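Local coordinates for spindle assembly abnormal protein 6 (Caenorhabditis elegans, PDB 4G79) that serves as the central scaffold of the centriole, ensures its ninefold symmetry and is required for centrosome biogenesis and duplication, at residues T13-L18 / K33-L38; L38-Q43 / L53-S58; E74-L79 / V87-F92; H83-D88 / G131-I136; Q98-K103 / F120-K125. All blocks are in the same frame, centred on the assembly; numbering follows the deposited sequence.

Contact 1 of 5, residues T13-L18 / K33-L38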
# COMPACT_ATOMS: atom_id res chain seq x y z
N THR A 13 -5.73 22.09 11.45
CA THR A 13 -4.92 21.51 12.49
C THR A 13 -5.36 20.05 12.59
O THR A 13 -6.56 19.76 12.71
CB THR A 13 -5.08 22.28 13.81
OG1 THR A 13 -4.58 23.61 13.62
CG2 THR A 13 -4.33 21.60 14.94
N LEU A 14 -4.41 19.13 12.50
CA LEU A 14 -4.69 17.72 12.55
C LEU A 14 -3.84 17.07 13.62
O LEU A 14 -2.82 17.65 13.99
CB LEU A 14 -4.36 17.07 11.19
CG LEU A 14 -5.12 17.59 9.94
CD1 LEU A 14 -4.47 17.08 8.66
CD2 LEU A 14 -6.60 17.22 9.99
N ILE A 15 -4.23 15.86 14.07
CA ILE A 15 -3.44 15.09 15.02
C ILE A 15 -2.54 14.19 14.20
O ILE A 15 -3.02 13.50 13.32
CB ILE A 15 -4.31 14.26 16.03
CG1 ILE A 15 -5.40 15.08 16.78
CG2 ILE A 15 -3.46 13.42 16.99
CD1 ILE A 15 -5.05 16.40 17.32
N ALA A 16 -1.25 14.18 14.50
CA ALA A 16 -0.27 13.33 13.83
C ALA A 16 0.59 12.56 14.81
O ALA A 16 0.77 13.01 15.96
CB ALA A 16 0.63 14.17 12.95
N SER A 17 1.19 11.45 14.37
CA SER A 17 2.17 10.77 15.21
C SER A 17 3.53 11.29 14.78
O SER A 17 3.87 11.21 13.60
CB SER A 17 2.08 9.25 15.08
OG SER A 17 0.93 8.74 15.73
N LEU A 18 4.28 11.86 15.71
CA LEU A 18 5.60 12.37 15.36
C LEU A 18 6.65 11.41 15.89
O LEU A 18 6.68 11.12 17.10
CB LEU A 18 5.81 13.80 15.90
CG LEU A 18 7.20 14.46 15.69
CD1 LEU A 18 7.48 14.75 14.24
CD2 LEU A 18 7.30 15.77 16.46
N LYS A 33 2.04 11.85 19.96
CA LYS A 33 0.94 12.42 19.16
C LYS A 33 1.11 13.92 19.29
O LYS A 33 1.46 14.40 20.38
CB LYS A 33 -0.44 11.97 19.68
CG LYS A 33 -0.70 10.48 19.60
CD LYS A 33 -1.14 10.07 18.21
CE LYS A 33 -1.49 8.61 18.11
NZ LYS A 33 -2.85 8.34 18.65
N THR A 34 0.91 14.65 18.21
CA THR A 34 1.05 16.11 18.22
C THR A 34 0.05 16.75 17.25
O THR A 34 -0.25 16.16 16.20
CB THR A 34 2.50 16.55 17.86
OG1 THR A 34 2.57 17.99 17.90
CG2 THR A 34 2.95 16.08 16.46
N LYS A 35 -0.47 17.91 17.62
CA LYS A 35 -1.28 18.69 16.70
C LYS A 35 -0.32 19.34 15.72
O LYS A 35 0.73 19.87 16.12
CB LYS A 35 -2.13 19.76 17.42
CG LYS A 35 -3.23 19.19 18.30
CD LYS A 35 -4.01 20.30 19.02
CE LYS A 35 -4.88 19.78 20.14
NZ LYS A 35 -4.09 19.45 21.36
N VAL A 36 -0.65 19.28 14.44
CA VAL A 36 0.17 19.86 13.36
C VAL A 36 -0.74 20.65 12.43
O VAL A 36 -1.87 20.24 12.19
CB VAL A 36 0.96 18.75 12.58
CG1 VAL A 36 1.62 19.29 11.31
CG2 VAL A 36 2.00 18.08 13.45
N LYS A 37 -0.26 21.79 11.92
CA LYS A 37 -1.08 22.53 10.96
C LYS A 37 -0.62 22.12 9.58
O LYS A 37 0.56 22.24 9.25
CB LYS A 37 -1.01 24.06 11.16
CG LYS A 37 -1.84 24.85 10.11
CD LYS A 37 -2.05 26.32 10.52
CE LYS A 37 -3.19 26.54 11.50
NZ LYS A 37 -4.52 26.18 10.93
N LEU A 38 -1.56 21.62 8.77
CA LEU A 38 -1.27 21.22 7.40
C LEU A 38 -1.97 22.17 6.47
O LEU A 38 -3.17 22.41 6.60
CB LEU A 38 -1.74 19.78 7.12
CG LEU A 38 -1.71 19.32 5.62
CD1 LEU A 38 -0.27 19.34 5.07
CD2 LEU A 38 -2.33 17.95 5.44

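Contact 2 of 5, residues L38-Q43 / L53-S58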
# COMPACT_ATOMS: atom_id res chain seq x y z
N LEU A 38 -1.56 21.62 8.77
CA LEU A 38 -1.27 21.22 7.40
C LEU A 38 -1.97 22.17 6.47
O LEU A 38 -3.17 22.41 6.60
CB LEU A 38 -1.74 19.78 7.12
CG LEU A 38 -1.71 19.32 5.62
CD1 LEU A 38 -0.27 19.34 5.07
CD2 LEU A 38 -2.33 17.95 5.44
N LYS A 39 -1.22 22.72 5.53
CA LYS A 39 -1.74 23.60 4.48
C LYS A 39 -1.44 23.00 3.14
O LYS A 39 -0.30 22.59 2.90
CB LYS A 39 -1.14 25.01 4.55
CG LYS A 39 -1.34 25.73 5.88
CD LYS A 39 -0.67 27.13 5.81
CE LYS A 39 -0.85 27.94 7.07
NZ LYS A 39 -0.09 29.22 7.01
N ILE A 40 -2.45 23.01 2.26
CA ILE A 40 -2.29 22.55 0.87
C ILE A 40 -2.76 23.70 0.02
O ILE A 40 -3.81 24.29 0.29
CB ILE A 40 -3.03 21.23 0.52
CG1 ILE A 40 -2.65 20.09 1.52
CG2 ILE A 40 -2.74 20.80 -0.94
CD1 ILE A 40 -3.71 18.79 1.44
N SER A 41 -1.94 24.07 -0.97
CA SER A 41 -2.29 25.16 -1.88
C SER A 41 -1.83 24.85 -3.28
O SER A 41 -1.06 23.92 -3.48
CB SER A 41 -1.64 26.46 -1.38
OG SER A 41 -0.23 26.34 -1.32
N GLU A 42 -2.36 25.58 -4.28
CA GLU A 42 -1.90 25.48 -5.65
C GLU A 42 -1.31 26.83 -6.00
O GLU A 42 -1.76 27.87 -5.49
CB GLU A 42 -2.97 25.04 -6.66
CG GLU A 42 -4.04 26.07 -6.95
CD GLU A 42 -5.06 25.59 -7.94
OE1 GLU A 42 -6.05 24.96 -7.50
OE2 GLU A 42 -4.90 25.86 -9.16
N GLN A 43 -0.25 26.81 -6.81
CA GLN A 43 0.42 28.05 -7.21
C GLN A 43 1.08 27.89 -8.54
O GLN A 43 1.29 26.78 -9.02
CB GLN A 43 1.46 28.50 -6.16
CG GLN A 43 2.65 27.53 -6.00
CD GLN A 43 3.53 27.87 -4.82
OE1 GLN A 43 3.08 28.45 -3.84
NE2 GLN A 43 4.78 27.46 -4.86
N LEU A 53 1.55 22.08 -6.68
CA LEU A 53 0.82 21.93 -5.41
C LEU A 53 1.83 22.19 -4.34
O LEU A 53 2.98 21.80 -4.55
CB LEU A 53 0.19 20.55 -5.22
CG LEU A 53 -0.95 20.17 -6.15
CD1 LEU A 53 -1.41 18.75 -5.82
CD2 LEU A 53 -2.12 21.16 -6.01
N LYS A 54 1.47 22.86 -3.24
CA LYS A 54 2.44 23.11 -2.17
C LYS A 54 1.91 22.49 -0.88
O LYS A 54 0.76 22.72 -0.56
CB LYS A 54 2.70 24.62 -2.01
CG LYS A 54 3.74 24.95 -0.95
CD LYS A 54 4.29 26.31 -1.18
CE LYS A 54 5.25 26.70 -0.07
NZ LYS A 54 6.62 26.19 -0.35
N PHE A 55 2.73 21.69 -0.17
CA PHE A 55 2.35 21.08 1.11
C PHE A 55 3.16 21.72 2.18
O PHE A 55 4.37 21.87 1.99
CB PHE A 55 2.57 19.55 1.10
CG PHE A 55 1.60 18.81 0.23
CD1 PHE A 55 1.81 18.72 -1.14
CD2 PHE A 55 0.49 18.18 0.78
CE1 PHE A 55 0.90 18.03 -1.95
CE2 PHE A 55 -0.41 17.48 -0.03
CZ PHE A 55 -0.21 17.43 -1.39
N GLU A 56 2.53 22.17 3.26
CA GLU A 56 3.26 22.87 4.32
C GLU A 56 2.82 22.38 5.66
O GLU A 56 1.61 22.27 5.92
CB GLU A 56 3.07 24.40 4.27
CG GLU A 56 3.60 25.11 3.03
CD GLU A 56 3.17 26.57 2.95
OE1 GLU A 56 2.08 26.83 2.38
OE2 GLU A 56 3.90 27.44 3.48
N ILE A 57 3.80 22.08 6.53
CA ILE A 57 3.46 21.64 7.89
C ILE A 57 4.18 22.56 8.90
O ILE A 57 5.28 23.06 8.65
CB ILE A 57 3.71 20.15 8.19
CG1 ILE A 57 5.18 19.75 8.13
CG2 ILE A 57 2.75 19.18 7.42
CD1 ILE A 57 5.43 18.39 8.78
N SER A 58 3.51 22.80 10.02
CA SER A 58 4.04 23.59 11.13
C SER A 58 3.38 23.14 12.41
O SER A 58 2.37 22.44 12.37
CB SER A 58 3.80 25.09 10.92
OG SER A 58 2.42 25.38 10.79
O HOH W 1 0.40 25.33 1.11
O HOH W 2 7.36 27.49 -3.34

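Contact 3 of 5, residues E74-L79 / V87-F92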
# COMPACT_ATOMS: atom_id res chain seq x y z
N GLU A 74 5.01 16.52 -13.30
CA GLU A 74 6.08 15.54 -13.55
C GLU A 74 6.48 14.80 -12.25
O GLU A 74 6.63 13.57 -12.27
CB GLU A 74 7.31 16.22 -14.18
CG GLU A 74 7.04 16.76 -15.58
CD GLU A 74 6.26 18.06 -15.69
OE1 GLU A 74 6.08 18.76 -14.66
OE2 GLU A 74 5.85 18.39 -16.83
N LYS A 75 6.62 15.54 -11.13
CA LYS A 75 7.01 14.98 -9.84
C LYS A 75 5.87 14.14 -9.29
O LYS A 75 6.11 13.07 -8.72
CB LYS A 75 7.41 16.08 -8.85
CG LYS A 75 8.78 16.67 -9.14
CD LYS A 75 9.17 17.76 -8.14
CE LYS A 75 10.44 18.45 -8.57
NZ LYS A 75 10.95 19.39 -7.54
N TYR A 76 4.62 14.57 -9.54
CA TYR A 76 3.44 13.80 -9.16
C TYR A 76 3.41 12.45 -9.87
O TYR A 76 2.96 11.48 -9.26
CB TYR A 76 2.13 14.55 -9.46
CG TYR A 76 0.94 13.71 -9.10
CD1 TYR A 76 0.61 13.47 -7.77
CD2 TYR A 76 0.21 13.04 -10.08
CE1 TYR A 76 -0.42 12.60 -7.43
CE2 TYR A 76 -0.82 12.15 -9.75
CZ TYR A 76 -1.13 11.95 -8.41
OH TYR A 76 -2.19 11.13 -8.08
N GLN A 77 3.83 12.38 -11.15
CA GLN A 77 3.83 11.10 -11.89
C GLN A 77 4.74 10.08 -11.20
O GLN A 77 4.38 8.91 -11.12
CB GLN A 77 4.22 11.27 -13.37
CG GLN A 77 3.26 12.12 -14.22
CD GLN A 77 1.79 11.87 -14.00
OE1 GLN A 77 1.31 10.72 -13.94
NE2 GLN A 77 1.02 12.94 -13.91
N ILE A 78 5.90 10.53 -10.68
CA ILE A 78 6.84 9.69 -9.92
C ILE A 78 6.14 9.22 -8.63
O ILE A 78 6.14 8.02 -8.32
CB ILE A 78 8.19 10.43 -9.63
CG1 ILE A 78 9.00 10.62 -10.94
CG2 ILE A 78 9.01 9.67 -8.58
CD1 ILE A 78 10.21 11.58 -10.84
N LEU A 79 5.52 10.16 -7.90
CA LEU A 79 4.79 9.89 -6.67
C LEU A 79 3.68 8.86 -6.88
O LEU A 79 3.54 7.95 -6.06
CB LEU A 79 4.19 11.19 -6.08
CG LEU A 79 3.56 11.03 -4.68
CD1 LEU A 79 4.60 11.13 -3.61
CD2 LEU A 79 2.43 12.04 -4.45
N VAL A 87 -5.27 8.25 -9.30
CA VAL A 87 -5.86 9.54 -9.72
C VAL A 87 -4.78 10.36 -10.42
O VAL A 87 -3.60 10.21 -10.13
CB VAL A 87 -6.54 10.33 -8.55
CG1 VAL A 87 -7.74 9.56 -8.01
CG2 VAL A 87 -5.56 10.64 -7.41
N ASP A 88 -5.18 11.23 -11.35
CA ASP A 88 -4.23 12.10 -12.04
C ASP A 88 -3.89 13.33 -11.18
O ASP A 88 -4.48 13.54 -10.11
CB ASP A 88 -4.80 12.53 -13.42
CG ASP A 88 -6.19 13.15 -13.37
OD1 ASP A 88 -6.42 14.01 -12.51
OD2 ASP A 88 -7.00 12.83 -14.26
N PHE A 89 -2.92 14.12 -11.63
CA PHE A 89 -2.47 15.28 -10.87
C PHE A 89 -3.59 16.28 -10.56
O PHE A 89 -3.61 16.79 -9.46
CB PHE A 89 -1.31 15.94 -11.63
CG PHE A 89 -0.72 17.17 -11.00
CD1 PHE A 89 -0.20 17.13 -9.70
CD2 PHE A 89 -0.64 18.36 -11.71
CE1 PHE A 89 0.38 18.27 -9.14
CE2 PHE A 89 -0.08 19.51 -11.14
CZ PHE A 89 0.44 19.45 -9.86
N ASP A 90 -4.52 16.54 -11.51
CA ASP A 90 -5.65 17.47 -11.36
C ASP A 90 -6.61 17.02 -10.24
O ASP A 90 -7.11 17.83 -9.47
CB ASP A 90 -6.41 17.55 -12.70
CG ASP A 90 -7.50 18.60 -12.74
OD1 ASP A 90 -7.17 19.79 -12.92
OD2 ASP A 90 -8.69 18.23 -12.61
N ALA A 91 -6.91 15.72 -10.21
CA ALA A 91 -7.85 15.17 -9.24
C ALA A 91 -7.20 14.96 -7.87
O ALA A 91 -7.89 14.99 -6.85
CB ALA A 91 -8.39 13.85 -9.76
N PHE A 92 -5.88 14.75 -7.84
CA PHE A 92 -5.16 14.42 -6.60
C PHE A 92 -5.45 15.37 -5.42
O PHE A 92 -5.79 14.81 -4.37
CB PHE A 92 -3.66 14.32 -6.83
CG PHE A 92 -2.84 14.05 -5.59
CD1 PHE A 92 -2.91 12.81 -4.95
CD2 PHE A 92 -1.93 14.99 -5.12
CE1 PHE A 92 -2.11 12.54 -3.84
CE2 PHE A 92 -1.13 14.71 -4.01
CZ PHE A 92 -1.24 13.49 -3.37
O HOH W 3 -1.40 13.27 -13.87

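Contact 4 of 5, residues H83-D88 / G131-I136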
# COMPACT_ATOMS: atom_id res chain seq x y z
N HIS A 83 3.68 5.10 -5.18
CA HIS A 83 2.64 4.83 -4.20
C HIS A 83 1.35 4.24 -4.77
O HIS A 83 0.38 4.17 -4.02
CB HIS A 83 2.31 6.13 -3.42
CG HIS A 83 3.47 6.58 -2.63
ND1 HIS A 83 3.81 5.95 -1.45
CD2 HIS A 83 4.43 7.48 -2.93
CE1 HIS A 83 4.93 6.52 -1.05
NE2 HIS A 83 5.34 7.45 -1.90
N ASP A 84 1.34 3.76 -6.03
CA ASP A 84 0.18 3.12 -6.66
C ASP A 84 -1.07 4.01 -6.68
O ASP A 84 -2.19 3.49 -6.60
CB ASP A 84 -0.15 1.78 -5.97
CG ASP A 84 0.66 0.59 -6.43
OD1 ASP A 84 1.45 0.75 -7.41
OD2 ASP A 84 0.53 -0.50 -5.82
N LEU A 85 -0.90 5.33 -6.84
CA LEU A 85 -2.03 6.24 -6.91
C LEU A 85 -2.73 6.07 -8.24
O LEU A 85 -2.06 5.92 -9.27
CB LEU A 85 -1.57 7.71 -6.69
CG LEU A 85 -0.81 8.00 -5.40
CD1 LEU A 85 -0.42 9.49 -5.31
CD2 LEU A 85 -1.62 7.59 -4.14
N THR A 86 -4.06 6.07 -8.23
CA THR A 86 -4.80 5.85 -9.49
C THR A 86 -5.48 7.12 -9.99
O THR A 86 -6.17 7.07 -11.01
CB THR A 86 -5.80 4.73 -9.34
OG1 THR A 86 -6.68 5.06 -8.27
CG2 THR A 86 -5.11 3.39 -9.11
N VAL A 87 -5.27 8.25 -9.30
CA VAL A 87 -5.86 9.54 -9.72
C VAL A 87 -4.78 10.36 -10.42
O VAL A 87 -3.60 10.21 -10.13
CB VAL A 87 -6.54 10.33 -8.55
CG1 VAL A 87 -7.74 9.56 -8.01
CG2 VAL A 87 -5.56 10.64 -7.41
N ASP A 88 -5.18 11.23 -11.35
CA ASP A 88 -4.23 12.10 -12.04
C ASP A 88 -3.89 13.33 -11.18
O ASP A 88 -4.48 13.54 -10.11
CB ASP A 88 -4.80 12.53 -13.42
CG ASP A 88 -6.19 13.15 -13.37
OD1 ASP A 88 -6.42 14.01 -12.51
OD2 ASP A 88 -7.00 12.83 -14.26
N GLY A 131 -2.50 0.56 5.20
CA GLY A 131 -3.19 1.33 4.17
C GLY A 131 -2.51 2.66 3.85
O GLY A 131 -3.20 3.67 3.69
N LYS A 132 -1.18 2.65 3.67
CA LYS A 132 -0.47 3.89 3.28
C LYS A 132 -1.01 4.44 1.97
O LYS A 132 -1.14 3.70 0.99
CB LYS A 132 1.04 3.68 3.15
CG LYS A 132 1.82 5.01 3.07
CD LYS A 132 3.23 4.84 2.53
CE LYS A 132 4.30 4.82 3.58
NZ LYS A 132 5.66 4.77 2.98
N ILE A 133 -1.35 5.74 1.94
CA ILE A 133 -1.82 6.37 0.71
C ILE A 133 -0.59 6.88 -0.04
O ILE A 133 -0.35 6.49 -1.20
CB ILE A 133 -2.86 7.48 1.02
CG1 ILE A 133 -4.06 6.87 1.82
CG2 ILE A 133 -3.35 8.13 -0.30
CD1 ILE A 133 -5.11 7.89 2.29
N PHE A 134 0.21 7.73 0.62
CA PHE A 134 1.44 8.22 0.01
C PHE A 134 2.31 8.78 1.10
O PHE A 134 1.87 8.91 2.23
CB PHE A 134 1.15 9.31 -1.09
CG PHE A 134 0.72 10.67 -0.59
CD1 PHE A 134 -0.60 10.93 -0.26
CD2 PHE A 134 1.65 11.71 -0.46
CE1 PHE A 134 -0.99 12.18 0.23
CE2 PHE A 134 1.26 12.97 0.02
CZ PHE A 134 -0.05 13.20 0.37
N SER A 135 3.55 9.07 0.76
CA SER A 135 4.48 9.76 1.63
C SER A 135 5.22 10.77 0.77
O SER A 135 5.41 10.53 -0.43
CB SER A 135 5.43 8.79 2.35
OG SER A 135 6.34 8.17 1.46
N ILE A 136 5.60 11.89 1.35
CA ILE A 136 6.34 12.92 0.64
C ILE A 136 7.37 13.50 1.58
O ILE A 136 7.09 13.67 2.76
CB ILE A 136 5.34 14.00 0.08
CG1 ILE A 136 6.05 15.00 -0.86
CG2 ILE A 136 4.49 14.68 1.18
CD1 ILE A 136 5.13 15.87 -1.75
O HOH W 4 -1.14 4.07 -2.03

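Contact 5 of 5, residues Q98-K103 / F120-K125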
# COMPACT_ATOMS: atom_id res chain seq x y z
N GLN A 98 -10.75 15.60 0.25
CA GLN A 98 -12.00 14.91 0.59
C GLN A 98 -11.70 13.80 1.61
O GLN A 98 -12.40 13.69 2.61
CB GLN A 98 -12.69 14.34 -0.66
CG GLN A 98 -14.17 14.00 -0.43
CD GLN A 98 -14.76 13.11 -1.49
OE1 GLN A 98 -14.54 13.29 -2.70
NE2 GLN A 98 -15.60 12.18 -1.07
N HIS A 99 -10.60 13.04 1.41
CA HIS A 99 -10.19 11.98 2.34
C HIS A 99 -9.92 12.56 3.74
O HIS A 99 -10.44 12.04 4.72
CB HIS A 99 -8.95 11.22 1.82
CG HIS A 99 -8.47 10.19 2.80
ND1 HIS A 99 -8.93 8.88 2.75
CD2 HIS A 99 -7.65 10.33 3.87
CE1 HIS A 99 -8.37 8.27 3.78
NE2 HIS A 99 -7.58 9.10 4.48
N LEU A 100 -9.10 13.63 3.83
CA LEU A 100 -8.70 14.29 5.08
C LEU A 100 -9.87 14.84 5.87
O LEU A 100 -9.79 14.95 7.09
CB LEU A 100 -7.71 15.43 4.84
CG LEU A 100 -6.32 15.06 4.37
CD1 LEU A 100 -5.59 16.28 3.88
CD2 LEU A 100 -5.51 14.33 5.50
N LEU A 101 -10.94 15.25 5.17
CA LEU A 101 -12.09 15.82 5.84
C LEU A 101 -13.18 14.79 6.11
O LEU A 101 -14.03 15.02 6.98
CB LEU A 101 -12.67 16.99 5.03
CG LEU A 101 -11.76 18.22 4.85
CD1 LEU A 101 -12.30 19.15 3.79
CD2 LEU A 101 -11.57 18.97 6.17
N CYS A 102 -13.15 13.64 5.40
CA CYS A 102 -14.20 12.62 5.49
C CYS A 102 -13.80 11.37 6.28
O CYS A 102 -14.71 10.61 6.66
CB CYS A 102 -14.65 12.22 4.09
SG CYS A 102 -15.25 13.61 3.08
N LYS A 103 -12.53 10.97 6.19
CA LYS A 103 -12.08 9.68 6.72
C LYS A 103 -11.20 9.83 7.94
O LYS A 103 -10.42 10.77 8.04
CB LYS A 103 -11.32 8.88 5.65
CG LYS A 103 -12.06 8.72 4.31
CD LYS A 103 -13.09 7.61 4.34
CE LYS A 103 -13.68 7.36 2.98
NZ LYS A 103 -14.59 6.18 2.99
N PHE A 120 6.30 13.05 5.48
CA PHE A 120 4.90 13.16 5.82
C PHE A 120 4.25 11.91 5.20
O PHE A 120 4.34 11.72 3.98
CB PHE A 120 4.31 14.48 5.25
CG PHE A 120 2.81 14.63 5.39
CD1 PHE A 120 1.95 14.13 4.42
CD2 PHE A 120 2.26 15.29 6.49
CE1 PHE A 120 0.56 14.28 4.55
CE2 PHE A 120 0.88 15.47 6.59
CZ PHE A 120 0.04 14.95 5.63
N GLU A 121 3.61 11.09 6.01
CA GLU A 121 2.98 9.86 5.53
C GLU A 121 1.52 9.86 5.86
O GLU A 121 1.17 10.07 7.02
CB GLU A 121 3.66 8.64 6.18
CG GLU A 121 5.17 8.57 6.03
CD GLU A 121 5.77 7.22 6.39
OE1 GLU A 121 5.42 6.67 7.46
OE2 GLU A 121 6.60 6.71 5.60
N LEU A 122 0.67 9.66 4.85
CA LEU A 122 -0.78 9.61 5.03
C LEU A 122 -1.25 8.17 4.90
O LEU A 122 -0.87 7.51 3.94
CB LEU A 122 -1.47 10.52 3.99
CG LEU A 122 -3.00 10.62 4.11
CD1 LEU A 122 -3.41 11.15 5.49
CD2 LEU A 122 -3.54 11.54 3.04
N PHE A 123 -2.11 7.70 5.83
CA PHE A 123 -2.63 6.33 5.83
C PHE A 123 -4.09 6.30 5.93
O PHE A 123 -4.67 7.25 6.43
CB PHE A 123 -2.08 5.52 7.03
CG PHE A 123 -0.58 5.36 7.10
CD1 PHE A 123 0.22 6.38 7.64
CD2 PHE A 123 0.04 4.19 6.69
CE1 PHE A 123 1.60 6.22 7.73
CE2 PHE A 123 1.42 4.04 6.77
CZ PHE A 123 2.19 5.05 7.31
N SER A 124 -4.69 5.20 5.51
CA SER A 124 -6.11 4.93 5.73
C SER A 124 -6.20 3.43 6.09
O SER A 124 -6.25 2.58 5.20
CB SER A 124 -6.94 5.32 4.51
OG SER A 124 -8.32 5.15 4.80
N LYS A 125 -6.08 3.11 7.39
CA LYS A 125 -6.01 1.72 7.88
C LYS A 125 -7.20 0.90 7.47
O LYS A 125 -8.29 1.40 7.26
CB LYS A 125 -5.82 1.62 9.42
CG LYS A 125 -7.00 2.07 10.27
CD LYS A 125 -6.88 1.58 11.72
CE LYS A 125 -8.05 2.02 12.57
NZ LYS A 125 -9.34 1.37 12.18

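Contact 1 of 5, residues T13-L18 / K33-L38
L14 O is met by two groups of the strand opposite. V36 N donates a hydrogen bond to L14 O at 2.8 Å, nearly along the C=O axis. The CA-H of K35 makes a longer contact, with K35 CA 3.3 Å from L14 O. V36 O takes the return bond from L14 N, so L14 and V36 are a hydrogen-bonded antiparallel pair. A16 and T34 repeat the pattern, with A16 N 2.8 Å from T34 O. The pairs T13 with K37, I15 with K35 and S17 with K33 are non-hydrogen-bonded, and their side chains share one face of the sheet. On that face I15 and K35 lie side by side, pointing the same way. The second torsion of I15 (chi2 -44°) brings CD1 to 3.5 Å from K35 CG, a tight carbon contact. S17 OG touches the bent chain of K33 at CE, 3.4 Å away. K37 crosses T13 at about a right angle and forms a salt bridge with D11. L14, A16, T34 and V36 occupy the other face. T34 CG2 meets L18 CB at 3.7 Å, while T34 OG1 hydrogen-bonds R59. Strands 7-21 and 29-44 form a beta hairpin here. Strand 106-111 pairs with the first of them, where S17 makes backbone hydrogen bonds with I107 and I109, and strand 51-58 flanks the second, where K37 makes one with S58.

Contact 2 of 5, residues L38-Q43 / L53-S58
K39 and E56 exchange two backbone hydrogen bonds, and S41 and K54 exchange two more. K39 N lies 2.9 Å from E56 O, and K54 N lies 2.8 Å from S41 O. The apolar contacts are on the face that carries L38, I40, F55 and I57. I40 lies side by side with F55, its CG1 3.7 Å from F55 CD2. I40 CG2 sits over one face of the F55 ring, offset toward the rim. An alanine in place of I40 would probably open a gap beside the F55 ring and leave that ring freer to turn. L38 CD1 reaches I57 CG2 at 3.8 Å. On the face with S41, K54 and E56, one water bridges S41 OG, at 2.7 Å, and E56 OE1, which also forms a salt bridge with K6. Strand 29-44 lies between strand 7-21 and strand 51-58, which in turn borders strand 66-71. Helix 92-102 packs on the apolar face, with L100 on L38 and F92 on L53 and F55.

Contact 3 of 5, residues E74-L79 / V87-F92
Y76 and F92 both hold CG anti to the backbone N (chi1 178° and 177°), and the CB of each points toward the other segment. Y76 CE1 comes over one face of the F92 ring, offset toward the rim, and lies 3.4 Å from F92 CG. The two planes are oblique, at 44°. F89 approaches Y76 nearer its root, with F89 CD1 3.5 Å from Y76 CB. Y76, F89 and F92 form an aromatic cluster that joins helix 73-83 to the loop and first residue of helix 92-102. The cluster continues into the core, where F92 meets F134 edge-to-face. At the far end of its ring, Y76 OH donates to V87 O at 2.7 Å, from above the carbonyl plane. V87 CG2 also touches Y76 OH, and V87 packs on P127 of the second subunit. L79 CD2 adds a contact with F92 CZ at 4.1 Å. Within the loop D88 makes an Asx motif, its OD1 accepting from A91 N at 2.9 Å.

Contact 4 of 5, residues H83-D88 / G131-I136
H83 lays one face of its imidazole ring on the backbone of F134 and S135. F134 CA is 3.8 Å from the centroid of the H83 ring and 23° off its normal, a CH-pi contact over the face. S135 N lies over the same ring, also offset toward the rim. H83 CG stands beside its own backbone N (chi1 -65°), next to F134 CA. The outer end of the ring reaches S135, with H83 CE1 3.3 Å from S135 OG. The root of the side chain is close to the strand as well, with H83 CB 3.5 Å from I133 O. I133 O is a meeting point. L85 CD2 touches it at 3.4 Å, and a water 2.7 Å from I133 O links it to H83 O. L85 CD2 also packs on I133 CG2 at 4.2 Å. D84, just past helix 73-83, has positive phi and closes the helix with a Schellman motif. The turn that follows faces the second subunit, to which D84 and T86 make backbone hydrogen bonds. I133 packs on I128 of that subunit. This is consistent with a head-to-head contact of the globular N-terminal domains, which link SAS-6 dimers into the inner ring. On the strand itself, I133 and F134 both face L122, the arrangement of a classic beta bulge.

Contact 5 of 5, residues Q98-K103 / F120-K125
The H99 ring meets S124 at its edge, with S124 OG in the ring plane and 3.3 Å from H99 CE1. K103 CB, from the end of the same helix, lies over one face of the ring, offset toward the rim. This is helix-on-sheet packing inside the SAS-6 N-terminal domain. The axes of helix segment 98-102 and strand segment 120-123 are inclined at 67°. S124 CB adds a contact with H99 CE1 at 3.4 Å. H99 NE2 has a weak hydrogen bond to T105, and the ring also packs on I133 and on I128 of the second subunit. An alanine in place of H99 would probably leave S124 and I133 without the ring they pack on, and T105 without its weak bond. The next residue, L100, meets L122 at a slant, with L100 CD2 3.8 Å from L122 CD1. L100 also touches L38 and I40 of strand 29-44. H99 O takes two backbone bonds at the helix end, from K103 N at 2.8 Å and from C102 N at 3.2 Å.

Overall arrangement
From the N terminus, contact 1 closes the first beta hairpin and contact 2 the second. They follow in series along strand 29-44 and share L38. Contact 3 comes next and ties helix 73-83 to the loop before helix 92-102. Contact 4 starts inside the loop closed by contact 3, shares V87 and D88 with it, and so crosses it. It closes a loop of 42 residues back to the last strand. Contact 5 is nested inside that loop. Contacts 4 and 5 meet through the neighbouring strands 117-123 and 132-140. Contact 5 touches contacts 1 and 2 at L38, which packs on both L100 and F120. L53 and F55 join contact 2 to the aromatic cluster of contact 3.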